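Local coordinates for type II restriction enzyme MspI (Moraxella sp., PDB 1SA3), which recognises the double-stranded DNA sequence 5'-CCGG-3' and cuts it after the first cytosine, giving fragments with 5'-phosphate ends, at residues E[40-43]-E[47-50]; E[52-55]-E[59-62]; E[191-196]-E[221-226]; E[206-209]-E[214-217]. One frame throughout, in Å; residues are numbered along the deposited sequence.

Contact 1 (E[40-43]-E[47-50])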
ATOM      1  N   ASP E  40      -2.195  15.184  -9.261  1.00 17.22           N
ATOM      2  CA  ASP E  40      -2.248  16.043 -10.438  1.00 20.06           C
ATOM      3  C   ASP E  40      -2.877  15.359 -11.649  1.00 19.35           C
ATOM      4  O   ASP E  40      -3.602  15.990 -12.416  1.00 18.46           O
ATOM      5  CB  ASP E  40      -0.844  16.544 -10.794  1.00 22.33           C
ATOM      6  CG  ASP E  40      -0.368  17.656  -9.870  1.00 23.49           C
ATOM      7  OD1 ASP E  40      -1.170  18.119  -9.031  1.00 20.20           O
ATOM      8  OD2 ASP E  40       0.807  18.068  -9.991  1.00 24.52           O
ATOM      9  N   ILE E  41      -2.604  14.071 -11.828  1.00 17.97           N
ATOM     10  CA  ILE E  41      -3.182  13.350 -12.951  1.00 18.80           C
ATOM     11  C   ILE E  41      -4.707  13.338 -12.804  1.00 18.81           C
ATOM     12  O   ILE E  41      -5.429  13.455 -13.796  1.00 16.75           O
ATOM     13  CB  ILE E  41      -2.642  11.897 -13.029  1.00 19.07           C
ATOM     14  CG1 ILE E  41      -1.175  11.912 -13.460  1.00 18.04           C
ATOM     15  CG2 ILE E  41      -3.478  11.074 -14.010  1.00 19.48           C
ATOM     16  CD1 ILE E  41      -0.481  10.558 -13.378  1.00 18.37           C
ATOM     17  N   PHE E  42      -5.183  13.225 -11.562  1.00 16.38           N
ATOM     18  CA  PHE E  42      -6.616  13.191 -11.269  1.00 15.33           C
ATOM     19  C   PHE E  42      -7.123  14.450 -10.569  1.00 16.68           C
ATOM     20  O   PHE E  42      -8.069  14.393  -9.780  1.00 17.59           O
ATOM     21  CB  PHE E  42      -6.947  11.966 -10.397  1.00 13.16           C
ATOM     22  CG  PHE E  42      -6.776  10.651 -11.111  1.00 15.20           C
ATOM     23  CD1 PHE E  42      -5.516  10.084 -11.260  1.00 12.30           C
ATOM     24  CD2 PHE E  42      -7.876  10.003 -11.671  1.00 14.61           C
ATOM     25  CE1 PHE E  42      -5.345   8.894 -11.956  1.00 12.44           C
ATOM     26  CE2 PHE E  42      -7.724   8.806 -12.374  1.00 14.16           C
ATOM     27  CZ  PHE E  42      -6.455   8.247 -12.519  1.00 16.17           C
ATOM     28  N   LYS E  43      -6.507  15.586 -10.872  1.00 17.67           N
ATOM     29  CA  LYS E  43      -6.873  16.858 -10.253  1.00 19.40           C
ATOM     30  C   LYS E  43      -8.278  17.316 -10.620  1.00 16.80           C
ATOM     31  O   LYS E  43      -9.027  17.785  -9.763  1.00 21.01           O
ATOM     32  CB  LYS E  43      -5.861  17.938 -10.653  1.00 20.49           C
ATOM     33  CG  LYS E  43      -6.034  19.255  -9.917  1.00 28.17           C
ATOM     34  CD  LYS E  43      -5.013  20.274 -10.401  1.00 32.04           C
ATOM     35  CE  LYS E  43      -4.975  21.484  -9.484  1.00 37.04           C
ATOM     36  NZ  LYS E  43      -4.595  21.082  -8.100  1.00 36.60           N
ATOM     37  N   SER E  47      -7.793  17.525 -16.504  1.00 21.15           N
ATOM     38  CA  SER E  47      -6.516  16.816 -16.391  1.00 19.33           C
ATOM     39  C   SER E  47      -6.656  15.343 -16.751  1.00 16.37           C
ATOM     40  O   SER E  47      -5.849  14.796 -17.493  1.00 16.98           O
ATOM     41  CB  SER E  47      -5.966  16.928 -14.963  1.00 23.60           C
ATOM     42  OG  SER E  47      -5.626  18.267 -14.636  1.00 28.83           O
ATOM     43  N   LEU E  48      -7.683  14.692 -16.216  1.00 16.27           N
ATOM     44  CA  LEU E  48      -7.869  13.276 -16.498  1.00 16.47           C
ATOM     45  C   LEU E  48      -8.078  13.014 -17.984  1.00 18.04           C
ATOM     46  O   LEU E  48      -7.477  12.096 -18.541  1.00 18.96           O
ATOM     47  CB  LEU E  48      -9.046  12.719 -15.688  1.00 15.46           C
ATOM     48  CG  LEU E  48      -9.306  11.218 -15.860  1.00 18.10           C
ATOM     49  CD1 LEU E  48      -8.025  10.422 -15.636  1.00 17.73           C
ATOM     50  CD2 LEU E  48     -10.379  10.793 -14.862  1.00 20.38           C
ATOM     51  N   LYS E  49      -8.925  13.802 -18.636  1.00 18.75           N
ATOM     52  CA  LYS E  49      -9.146  13.597 -20.067  1.00 23.81           C
ATOM     53  C   LYS E  49      -7.848  13.856 -20.843  1.00 21.44           C
ATOM     54  O   LYS E  49      -7.548  13.188 -21.838  1.00 21.34           O
ATOM     55  CB  LYS E  49     -10.238  14.534 -20.577  1.00 26.49           C
ATOM     56  CG  LYS E  49     -11.627  14.224 -20.061  1.00 32.42           C
ATOM     57  CD  LYS E  49     -12.635  15.179 -20.691  1.00 38.01           C
ATOM     58  CE  LYS E  49     -14.062  14.774 -20.387  1.00 43.12           C
ATOM     59  NZ  LYS E  49     -15.024  15.592 -21.174  1.00 43.50           N
ATOM     60  N   LYS E  50      -7.080  14.828 -20.375  1.00 19.73           N
ATOM     61  CA  LYS E  50      -5.809  15.171 -21.012  1.00 21.12           C
ATOM     62  C   LYS E  50      -4.796  14.027 -20.925  1.00 23.13           C
ATOM     63  O   LYS E  50      -4.227  13.602 -21.936  1.00 21.80           O
ATOM     64  CB  LYS E  50      -5.217  16.421 -20.342  1.00 23.79           C
ATOM     65  CG  LYS E  50      -3.779  16.778 -20.745  1.00 23.82           C
ATOM     66  CD  LYS E  50      -3.247  17.934 -19.886  1.00 26.18           C
ATOM     67  CE  LYS E  50      -1.834  18.371 -20.291  1.00 30.01           C
ATOM     68  NZ  LYS E  50      -1.796  19.074 -21.617  1.00 31.39           N
TER
HETATM   69  O   HOH W   1      -3.119  18.588 -13.372  1.00 21.68           O
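Phe42 meets Leu48 through the CD2-CE2 flank of its ring: CE2 lies 3.7 Å from Leu48 CD1, and CD2 is near both leucine methyls. Leu48 CD1 approaches the ring obliquely. Leu48 brings its methyls there with CG anti to its backbone N (chi1 -178°), which swings the branch toward the aromatic ring; a forked aliphatic end suits a flat partner because two methyls can bear on it together. On the polar flank, Ser47 sets its CB against the carbonyl oxygens of both Asp40 and Ile41, 3.6 Å from Asp40 O. One water donates to Asp40 O and to Ser47 OG, each at 2.8 Å, so that a small hydroxyl side chain and a helix-end carbonyl share a bridge. This is a tight connection between two successive helices: Phe42 is the first residue to leave the helical conformation after helix 23-41, and helix 45-51 begins three residues on. Ser47 N is held by the carboxylate of Asp44. Around this shell, Phe42 also packs on Leu66 of helix 57-69 and on Ile102 and Phe104 of strand 100-106, while Asp40 turns its carboxylate to Lys36 in a salt bridge.

Contact 2 (E[52-55]-E[59-62])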
ATOM      1  N   ASN E  52      -5.220  10.766 -20.122  1.00 20.69           N
ATOM      2  CA  ASN E  52      -5.586   9.441 -20.590  1.00 23.20           C
ATOM      3  C   ASN E  52      -5.620   9.431 -22.118  1.00 23.93           C
ATOM      4  O   ASN E  52      -6.572   8.942 -22.724  1.00 25.64           O
ATOM      5  CB  ASN E  52      -6.952   9.028 -20.044  1.00 23.32           C
ATOM      6  CG  ASN E  52      -7.129   7.525 -20.039  1.00 27.16           C
ATOM      7  OD1 ASN E  52      -6.546   6.824 -19.205  1.00 26.00           O
ATOM      8  ND2 ASN E  52      -7.909   7.016 -20.982  1.00 26.11           N
ATOM      9  N   THR E  53      -4.587   9.993 -22.736  1.00 22.24           N
ATOM     10  CA  THR E  53      -4.505  10.038 -24.193  1.00 23.86           C
ATOM     11  C   THR E  53      -3.120   9.596 -24.629  1.00 25.06           C
ATOM     12  O   THR E  53      -2.167   9.657 -23.851  1.00 22.90           O
ATOM     13  CB  THR E  53      -4.741  11.460 -24.742  1.00 24.68           C
ATOM     14  OG1 THR E  53      -3.614  12.291 -24.423  1.00 22.21           O
ATOM     15  CG2 THR E  53      -6.003  12.056 -24.144  1.00 22.57           C
ATOM     16  N   ASN E  54      -3.017   9.153 -25.877  1.00 24.74           N
ATOM     17  CA  ASN E  54      -1.749   8.705 -26.431  1.00 24.94           C
ATOM     18  C   ASN E  54      -0.736   9.841 -26.517  1.00 23.79           C
ATOM     19  O   ASN E  54       0.414   9.619 -26.895  1.00 21.49           O
ATOM     20  CB  ASN E  54      -1.972   8.104 -27.817  1.00 30.95           C
ATOM     21  CG  ASN E  54      -2.714   6.787 -27.767  1.00 38.19           C
ATOM     22  OD1 ASN E  54      -3.195   6.296 -28.788  1.00 43.03           O
ATOM     23  ND2 ASN E  54      -2.802   6.197 -26.577  1.00 38.93           N
ATOM     24  N   ALA E  55      -1.165  11.055 -26.183  1.00 22.03           N
ATOM     25  CA  ALA E  55      -0.267  12.205 -26.196  1.00 22.47           C
ATOM     26  C   ALA E  55       0.611  12.188 -24.937  1.00 24.20           C
ATOM     27  O   ALA E  55       1.652  12.853 -24.882  1.00 21.57           O
ATOM     28  CB  ALA E  55      -1.064  13.498 -26.264  1.00 24.09           C
ATOM     29  N   GLU E  59       1.417   8.920 -18.381  1.00 16.94           N
ATOM     30  CA  GLU E  59       0.286   9.240 -17.522  1.00 18.56           C
ATOM     31  C   GLU E  59      -0.953   8.451 -17.941  1.00 18.47           C
ATOM     32  O   GLU E  59      -1.832   8.183 -17.123  1.00 18.63           O
ATOM     33  CB  GLU E  59      -0.002  10.745 -17.537  1.00 17.63           C
ATOM     34  CG  GLU E  59       1.008  11.562 -16.730  1.00 20.38           C
ATOM     35  CD  GLU E  59       2.329  11.792 -17.463  1.00 27.49           C
ATOM     36  OE1 GLU E  59       3.371  11.941 -16.788  1.00 26.72           O
ATOM     37  OE2 GLU E  59       2.326  11.843 -18.710  1.00 28.97           O
ATOM     38  N   LYS E  60      -1.027   8.076 -19.216  1.00 19.45           N
ATOM     39  CA  LYS E  60      -2.167   7.295 -19.686  1.00 20.40           C
ATOM     40  C   LYS E  60      -2.079   5.902 -19.067  1.00 19.70           C
ATOM     41  O   LYS E  60      -3.089   5.337 -18.649  1.00 19.60           O
ATOM     42  CB  LYS E  60      -2.186   7.165 -21.210  1.00 19.87           C
ATOM     43  CG  LYS E  60      -3.429   6.422 -21.707  1.00 20.53           C
ATOM     44  CD  LYS E  60      -3.396   6.104 -23.199  1.00 19.86           C
ATOM     45  CE  LYS E  60      -4.679   5.369 -23.613  1.00 21.49           C
ATOM     46  NZ  LYS E  60      -4.643   4.847 -25.001  1.00 23.26           N
ATOM     47  N   ASP E  61      -0.867   5.351 -19.009  1.00 20.43           N
ATOM     48  CA  ASP E  61      -0.672   4.027 -18.420  1.00 19.14           C
ATOM     49  C   ASP E  61      -1.062   4.060 -16.945  1.00 18.45           C
ATOM     50  O   ASP E  61      -1.732   3.159 -16.456  1.00 16.64           O
ATOM     51  CB  ASP E  61       0.789   3.576 -18.545  1.00 19.12           C
ATOM     52  CG  ASP E  61       1.041   2.214 -17.902  1.00 21.83           C
ATOM     53  OD1 ASP E  61       0.352   1.237 -18.272  1.00 20.39           O
ATOM     54  OD2 ASP E  61       1.928   2.108 -17.022  1.00 19.95           O
ATOM     55  N   ILE E  62      -0.637   5.107 -16.247  1.00 15.65           N
ATOM     56  CA  ILE E  62      -0.937   5.269 -14.824  1.00 14.22           C
ATOM     57  C   ILE E  62      -2.439   5.438 -14.590  1.00 18.32           C
ATOM     58  O   ILE E  62      -3.038   4.708 -13.789  1.00 16.62           O
ATOM     59  CB  ILE E  62      -0.178   6.487 -14.254  1.00 15.26           C
ATOM     60  CG1 ILE E  62       1.333   6.224 -14.347  1.00 16.18           C
ATOM     61  CG2 ILE E  62      -0.623   6.767 -12.812  1.00 15.63           C
ATOM     62  CD1 ILE E  62       2.207   7.467 -14.077  1.00 14.64           C
TER
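The backbones come closest at Asn52 and Lys60, whose CA atoms are 4.1 Å apart, where the chain leaves helix 45-51 and passes over the early turns of helix 57-69. On the side of helix 57-69, Lys60 makes essentially the whole contact. Its chi1 of -176° directs the chain away from its own N, and with the rest extended it runs out across the peptide joining Asn52 and Thr53. Its methylenes pack on that group and the carbonyl beyond it: CB is 3.6 Å from Thr53 O, CG is 3.7 Å from Asn52 C, and CD lies 3.8 Å from Thr53 C. A long aliphatic stem suits this place, since it can pack against peptide groups while taking its ammonium to the surface, near the side chain of Asn54.

Asn52 crosses the lysine stem at a slant, OD1 standing 4.0 Å from Lys60 CG. The hydrogen bonds of this amide oxygen lie further along the helix, where it accepts from the hydroxyls of Ser63 and Ser64; a short amide on the first residue beyond helix 45-51 thus ties that helix to the next. Thr53 OG1 accepts from Ala55 N in an ST turn, although the position of that nitrogen is less certain, and it is also bonded to Lys50 O, at the end of helix 45-51.

The connection lies at the protein surface, joining two successive helices. Beyond it, helix 57-69 turns Glu59 and Ile62 to helix 23-41, and the same Ile62 also rests on Tyr214 and Val217 of strand 213-221.

Contact 3 (E[191-196]-E[221-226])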
ATOM      1  N   ALA E 191     -10.135  -5.946   9.007  1.00 19.32           N
ATOM      2  CA  ALA E 191     -10.075  -7.353   8.609  1.00 18.25           C
ATOM      3  C   ALA E 191     -11.055  -7.720   7.507  1.00 16.79           C
ATOM      4  O   ALA E 191     -10.748  -8.550   6.661  1.00 19.60           O
ATOM      5  CB  ALA E 191     -10.299  -8.256   9.822  1.00 20.65           C
ATOM      6  N   GLU E 192     -12.235  -7.115   7.526  1.00 20.09           N
ATOM      7  CA  GLU E 192     -13.244  -7.393   6.512  1.00 23.61           C
ATOM      8  C   GLU E 192     -13.159  -6.345   5.421  1.00 23.31           C
ATOM      9  O   GLU E 192     -12.532  -5.302   5.611  1.00 21.85           O
ATOM     10  CB  GLU E 192     -14.642  -7.393   7.138  1.00 30.03           C
ATOM     11  CG  GLU E 192     -14.870  -8.547   8.103  1.00 37.92           C
ATOM     12  CD  GLU E 192     -14.729  -9.905   7.428  1.00 41.41           C
ATOM     13  OE1 GLU E 192     -15.468 -10.157   6.455  1.00 45.22           O
ATOM     14  OE2 GLU E 192     -13.886 -10.720   7.869  1.00 41.85           O
ATOM     15  N   LYS E 193     -13.787  -6.625   4.284  1.00 23.17           N
ATOM     16  CA  LYS E 193     -13.757  -5.721   3.143  1.00 25.03           C
ATOM     17  C   LYS E 193     -14.382  -4.364   3.416  1.00 23.63           C
ATOM     18  O   LYS E 193     -15.369  -4.247   4.140  1.00 24.82           O
ATOM     19  CB  LYS E 193     -14.433  -6.370   1.932  1.00 29.24           C
ATOM     20  CG  LYS E 193     -13.785  -7.681   1.507  1.00 32.07           C
ATOM     21  CD  LYS E 193     -14.339  -8.182   0.178  1.00 38.93           C
ATOM     22  CE  LYS E 193     -13.638  -9.463  -0.263  1.00 39.42           C
ATOM     23  NZ  LYS E 193     -14.024  -9.873  -1.637  1.00 42.24           N
ATOM     24  N   SER E 194     -13.785  -3.337   2.827  1.00 20.02           N
ATOM     25  CA  SER E 194     -14.249  -1.966   2.971  1.00 17.23           C
ATOM     26  C   SER E 194     -14.222  -1.324   1.587  1.00 17.20           C
ATOM     27  O   SER E 194     -13.430  -1.722   0.737  1.00 13.40           O
ATOM     28  CB  SER E 194     -13.319  -1.201   3.925  1.00 19.70           C
ATOM     29  OG  SER E 194     -13.595   0.192   3.931  1.00 20.10           O
ATOM     30  N   GLU E 195     -15.098  -0.354   1.348  1.00 16.87           N
ATOM     31  CA  GLU E 195     -15.127   0.332   0.055  1.00 19.84           C
ATOM     32  C   GLU E 195     -15.648   1.745   0.255  1.00 20.90           C
ATOM     33  O   GLU E 195     -16.683   1.952   0.900  1.00 15.73           O
ATOM     34  CB  GLU E 195     -16.027  -0.398  -0.955  1.00 22.93           C
ATOM     35  CG  GLU E 195     -15.860   0.090  -2.401  1.00 27.55           C
ATOM     36  CD  GLU E 195     -16.998  -0.337  -3.326  1.00 33.36           C
ATOM     37  OE1 GLU E 195     -17.974   0.434  -3.482  1.00 34.95           O
ATOM     38  OE2 GLU E 195     -16.914  -1.446  -3.896  1.00 35.89           O
ATOM     39  N   GLY E 196     -14.913   2.718  -0.276  1.00 16.15           N
ATOM     40  CA  GLY E 196     -15.324   4.106  -0.158  1.00 17.54           C
ATOM     41  C   GLY E 196     -15.241   4.710   1.232  1.00 17.46           C
ATOM     42  O   GLY E 196     -15.734   5.815   1.458  1.00 19.54           O
ATOM     43  N   ASN E 221      -6.464  -3.236  -6.427  1.00 12.80           N
ATOM     44  CA  ASN E 221      -7.547  -3.026  -5.465  1.00 14.16           C
ATOM     45  C   ASN E 221      -7.224  -4.044  -4.352  1.00 14.36           C
ATOM     46  O   ASN E 221      -6.404  -4.956  -4.556  1.00 13.89           O
ATOM     47  CB  ASN E 221      -8.941  -3.285  -6.084  1.00 13.52           C
ATOM     48  CG  ASN E 221      -9.078  -4.671  -6.708  1.00 14.50           C
ATOM     49  OD1 ASN E 221      -8.847  -5.689  -6.058  1.00 15.66           O
ATOM     50  ND2 ASN E 221      -9.467  -4.706  -7.976  1.00 14.39           N
ATOM     51  N   ILE E 222      -7.848  -3.905  -3.187  1.00 12.69           N
ATOM     52  CA  ILE E 222      -7.536  -4.799  -2.079  1.00 16.59           C
ATOM     53  C   ILE E 222      -7.800  -6.274  -2.369  1.00 16.82           C
ATOM     54  O   ILE E 222      -6.977  -7.123  -2.026  1.00 16.75           O
ATOM     55  CB  ILE E 222      -8.278  -4.374  -0.790  1.00 15.70           C
ATOM     56  CG1 ILE E 222      -7.990  -2.898  -0.490  1.00 12.94           C
ATOM     57  CG2 ILE E 222      -7.811  -5.216   0.389  1.00 16.17           C
ATOM     58  CD1 ILE E 222      -6.499  -2.553  -0.413  1.00 16.35           C
ATOM     59  N   ASP E 223      -8.932  -6.588  -2.997  1.00 18.10           N
ATOM     60  CA  ASP E 223      -9.236  -7.985  -3.312  1.00 19.02           C
ATOM     61  C   ASP E 223      -8.105  -8.643  -4.092  1.00 19.34           C
ATOM     62  O   ASP E 223      -7.643  -9.725  -3.728  1.00 18.60           O
ATOM     63  CB  ASP E 223     -10.536  -8.102  -4.123  1.00 22.83           C
ATOM     64  CG  ASP E 223     -11.780  -7.954  -3.266  1.00 25.36           C
ATOM     65  OD1 ASP E 223     -11.654  -7.845  -2.026  1.00 26.30           O
ATOM     66  OD2 ASP E 223     -12.888  -7.950  -3.841  1.00 28.03           O
ATOM     67  N   ASP E 224      -7.654  -7.989  -5.162  1.00 17.57           N
ATOM     68  CA  ASP E 224      -6.584  -8.543  -5.987  1.00 16.26           C
ATOM     69  C   ASP E 224      -5.257  -8.641  -5.256  1.00 18.65           C
ATOM     70  O   ASP E 224      -4.512  -9.616  -5.430  1.00 17.83           O
ATOM     71  CB  ASP E 224      -6.406  -7.722  -7.262  1.00 18.78           C
ATOM     72  CG  ASP E 224      -7.600  -7.824  -8.186  1.00 20.28           C
ATOM     73  OD1 ASP E 224      -8.458  -8.696  -7.956  1.00 23.17           O
ATOM     74  OD2 ASP E 224      -7.684  -7.040  -9.147  1.00 19.72           O
ATOM     75  N   TYR E 225      -4.949  -7.640  -4.438  1.00 13.95           N
ATOM     76  CA  TYR E 225      -3.697  -7.665  -3.694  1.00 14.61           C
ATOM     77  C   TYR E 225      -3.695  -8.894  -2.784  1.00 15.68           C
ATOM     78  O   TYR E 225      -2.707  -9.632  -2.717  1.00 17.70           O
ATOM     79  CB  TYR E 225      -3.549  -6.402  -2.844  1.00 13.91           C
ATOM     80  CG  TYR E 225      -2.300  -6.398  -1.988  1.00 11.61           C
ATOM     81  CD1 TYR E 225      -1.059  -6.036  -2.525  1.00 13.42           C
ATOM     82  CD2 TYR E 225      -2.353  -6.769  -0.640  1.00 15.83           C
ATOM     83  CE1 TYR E 225       0.097  -6.040  -1.742  1.00 14.78           C
ATOM     84  CE2 TYR E 225      -1.202  -6.776   0.150  1.00 14.49           C
ATOM     85  CZ  TYR E 225       0.017  -6.411  -0.405  1.00 13.93           C
ATOM     86  OH  TYR E 225       1.153  -6.400   0.380  1.00 14.59           O
ATOM     87  N   VAL E 226      -4.807  -9.104  -2.085  1.00 16.60           N
ATOM     88  CA  VAL E 226      -4.933 -10.247  -1.182  1.00 19.08           C
ATOM     89  C   VAL E 226      -4.759 -11.555  -1.957  1.00 20.21           C
ATOM     90  O   VAL E 226      -4.004 -12.432  -1.546  1.00 18.78           O
ATOM     91  CB  VAL E 226      -6.308 -10.247  -0.469  1.00 20.02           C
ATOM     92  CG1 VAL E 226      -6.504 -11.555   0.313  1.00 24.67           C
ATOM     93  CG2 VAL E 226      -6.400  -9.054   0.478  1.00 19.20           C
TER
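Lys193 and Asp223 meet at about a right angle, the extended lysine coming across the end of the carboxylate. NZ stands almost evenly between the two oxygens, 3.1 Å from Asp223 OD2, to which it gives a weak hydrogen bond within a salt bridge, and 3.1 Å from Asp223 OD1. The last methylene is equally near, with Lys193 CE 3.1 Å from Asp223 OD1. A long side chain suits the gap, for the nearest CA atoms of the two segments, those of Lys193 and Ile222, are 8.2 Å apart. The stronger partner of Asp223 is Arg184, which forms a salt bridge with OD1; two positive groups would tend to keep the carboxylate ionised. Being short, the aspartate keeps its carboxylate beside the first turn of its helix. Asn221 is the N-cap of that turn, its OD1 accepting from Asp224 N at 2.7 Å in a nearly straight bond of 171°, the donor lying almost in line with the C=O. Asn221 ND2 is also hydrogen-bonded to Ala69 O. The salt bridge lies at the surface, tying the loop between helix 179-188 and strand 203-210 to the start of helix 222-234, whose Ile222 and Tyr225 pack on helix 179-188 and on Leu204 of strand 203-210.

Contact 4 (E[206-209]-E[214-217])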
ATOM      1  N   ARG E 206       1.815   1.422  -6.100  1.00 15.02           N
ATOM      2  CA  ARG E 206       3.239   1.229  -5.864  1.00 14.45           C
ATOM      3  C   ARG E 206       4.079   1.678  -7.054  1.00 16.26           C
ATOM      4  O   ARG E 206       4.063   1.043  -8.110  1.00 15.32           O
ATOM      5  CB  ARG E 206       3.537  -0.245  -5.580  1.00 15.31           C
ATOM      6  CG  ARG E 206       2.815  -0.823  -4.373  1.00 17.79           C
ATOM      7  CD  ARG E 206       3.270  -0.175  -3.077  1.00 21.03           C
ATOM      8  NE  ARG E 206       2.628  -0.788  -1.919  1.00 25.41           N
ATOM      9  CZ  ARG E 206       2.805  -2.052  -1.548  1.00 28.96           C
ATOM     10  NH1 ARG E 206       3.611  -2.845  -2.242  1.00 32.66           N
ATOM     11  NH2 ARG E 206       2.172  -2.529  -0.486  1.00 32.90           N
ATOM     12  N   PHE E 207       4.804   2.777  -6.879  1.00 16.10           N
ATOM     13  CA  PHE E 207       5.681   3.292  -7.926  1.00 13.73           C
ATOM     14  C   PHE E 207       7.045   2.639  -7.771  1.00 16.72           C
ATOM     15  O   PHE E 207       7.614   2.622  -6.674  1.00 17.29           O
ATOM     16  CB  PHE E 207       5.865   4.804  -7.799  1.00 12.19           C
ATOM     17  CG  PHE E 207       4.704   5.601  -8.288  1.00 12.35           C
ATOM     18  CD1 PHE E 207       3.779   6.124  -7.396  1.00 10.31           C
ATOM     19  CD2 PHE E 207       4.537   5.839  -9.644  1.00 12.80           C
ATOM     20  CE1 PHE E 207       2.695   6.878  -7.857  1.00 14.44           C
ATOM     21  CE2 PHE E 207       3.465   6.590 -10.115  1.00 13.48           C
ATOM     22  CZ  PHE E 207       2.542   7.109  -9.217  1.00 14.83           C
ATOM     23  N   GLN E 208       7.552   2.074  -8.857  1.00 18.49           N
ATOM     24  CA  GLN E 208       8.871   1.477  -8.826  1.00 18.02           C
ATOM     25  C   GLN E 208       9.804   2.599  -9.278  1.00 17.05           C
ATOM     26  O   GLN E 208       9.715   3.084 -10.409  1.00 16.39           O
ATOM     27  CB  GLN E 208       8.959   0.293  -9.780  1.00 21.89           C
ATOM     28  CG  GLN E 208      10.317  -0.383  -9.748  1.00 27.84           C
ATOM     29  CD  GLN E 208      10.343  -1.638 -10.590  1.00 32.57           C
ATOM     30  OE1 GLN E 208       9.861  -1.644 -11.726  1.00 37.12           O
ATOM     31  NE2 GLN E 208      10.914  -2.703 -10.046  1.00 33.02           N
ATOM     32  N   VAL E 209      10.682   3.015  -8.376  1.00 19.10           N
ATOM     33  CA  VAL E 209      11.609   4.101  -8.648  1.00 17.76           C
ATOM     34  C   VAL E 209      13.024   3.643  -8.348  1.00 18.25           C
ATOM     35  O   VAL E 209      13.332   3.256  -7.219  1.00 17.16           O
ATOM     36  CB  VAL E 209      11.277   5.314  -7.769  1.00 16.24           C
ATOM     37  CG1 VAL E 209      12.240   6.443  -8.054  1.00 15.81           C
ATOM     38  CG2 VAL E 209       9.838   5.758  -8.026  1.00 10.46           C
ATOM     39  N   TYR E 214      11.560   7.264 -12.334  1.00 18.49           N
ATOM     40  CA  TYR E 214      10.375   6.436 -12.546  1.00 18.36           C
ATOM     41  C   TYR E 214      10.691   5.220 -13.412  1.00 22.92           C
ATOM     42  O   TYR E 214      11.390   5.333 -14.423  1.00 21.95           O
ATOM     43  CB  TYR E 214       9.289   7.260 -13.247  1.00 19.59           C
ATOM     44  CG  TYR E 214       8.035   6.481 -13.584  1.00 17.59           C
ATOM     45  CD1 TYR E 214       6.999   6.360 -12.657  1.00 20.14           C
ATOM     46  CD2 TYR E 214       7.877   5.876 -14.832  1.00 14.63           C
ATOM     47  CE1 TYR E 214       5.836   5.664 -12.962  1.00 18.11           C
ATOM     48  CE2 TYR E 214       6.708   5.174 -15.150  1.00 17.76           C
ATOM     49  CZ  TYR E 214       5.692   5.077 -14.205  1.00 19.62           C
ATOM     50  OH  TYR E 214       4.516   4.410 -14.500  1.00 18.61           O
ATOM     51  N   VAL E 215      10.185   4.058 -13.020  1.00 20.10           N
ATOM     52  CA  VAL E 215      10.387   2.856 -13.809  1.00 21.20           C
ATOM     53  C   VAL E 215       9.029   2.345 -14.269  1.00 21.05           C
ATOM     54  O   VAL E 215       8.816   2.133 -15.458  1.00 19.75           O
ATOM     55  CB  VAL E 215      11.102   1.765 -13.013  1.00 20.85           C
ATOM     56  CG1 VAL E 215      11.262   0.515 -13.874  1.00 24.11           C
ATOM     57  CG2 VAL E 215      12.471   2.276 -12.569  1.00 24.18           C
ATOM     58  N   ASP E 216       8.103   2.176 -13.329  1.00 17.00           N
ATOM     59  CA  ASP E 216       6.764   1.689 -13.658  1.00 17.44           C
ATOM     60  C   ASP E 216       5.875   1.897 -12.430  1.00 17.40           C
ATOM     61  O   ASP E 216       6.321   2.417 -11.405  1.00 16.80           O
ATOM     62  CB  ASP E 216       6.826   0.191 -13.986  1.00 19.63           C
ATOM     63  CG  ASP E 216       5.648  -0.284 -14.828  1.00 18.52           C
ATOM     64  OD1 ASP E 216       4.722   0.511 -15.073  1.00 18.75           O
ATOM     65  OD2 ASP E 216       5.655  -1.463 -15.247  1.00 24.88           O
ATOM     66  N   VAL E 217       4.617   1.498 -12.539  1.00 16.12           N
ATOM     67  CA  VAL E 217       3.708   1.605 -11.411  1.00 14.83           C
ATOM     68  C   VAL E 217       2.792   0.393 -11.421  1.00 15.24           C
ATOM     69  O   VAL E 217       2.499  -0.174 -12.473  1.00 16.94           O
ATOM     70  CB  VAL E 217       2.841   2.883 -11.483  1.00 14.99           C
ATOM     71  CG1 VAL E 217       1.840   2.773 -12.632  1.00 10.97           C
ATOM     72  CG2 VAL E 217       2.095   3.083 -10.137  1.00 13.83           C
TER
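Phe207 and Val217 form a non-hydrogen-bonded antiparallel pair with their side chains side by side. From CB of Phe207 the chain leads to CG, which has Val217 CG2 at 4.1 Å. Next, CD2 meets two partners: Val217 CG2 above the ring, and Tyr214 CE1, at 3.6 Å, in its plane. CE2 meets the same two, and CZ touches the methyl again. The methyl sits over one face, offset toward the rim, 3.9 Å from the ring centroid and 18° off its normal, a CH-pi contact; of the two valine methyls it is CG2 that faces the ring. A flat aromatic suits this spot because face and edge are used at once. Tyr214 reaches it across a classic beta bulge, in which Val215 and Asp216 both oppose Gln208. Gln208 N donates to Asp216 O at 2.9 Å, while Gln208 O accepts from Val215 N at 2.8 Å and, weakly, from Asp216 N. Off this apolar face, Gln208 OE1 lies 3.4 Å from Val215 CG1, and Asp216 has its salt-bridge partner in Lys65. In this hairpin, at one edge of a mixed sheet consistent with the PDDEXK nuclease core, backbone bonds thus set the register while apolar contacts bury one face against helices 23-41 and 57-69.

From the N terminus, contact 1 closes the short turn between helices 23-41 and 45-51, and contact 2 follows in series, closing the next turn, into helix 57-69. The two touch where Ile41 packs on Glu59 and Ile62. Contact 3 opens much later and spans a long loop inside which the hairpin of contact 4 is nested; strand 213-221 runs directly into the helix that contact 3 holds. Contacts 2 and 4 also meet, Ile62 packing on Tyr214, Val217 and Phe207, so the helical layer bears on the mixed sheet. Contacts 3 and 4 lie on opposite sides of the chain's centre, yet Tyr225 reaches Arg206.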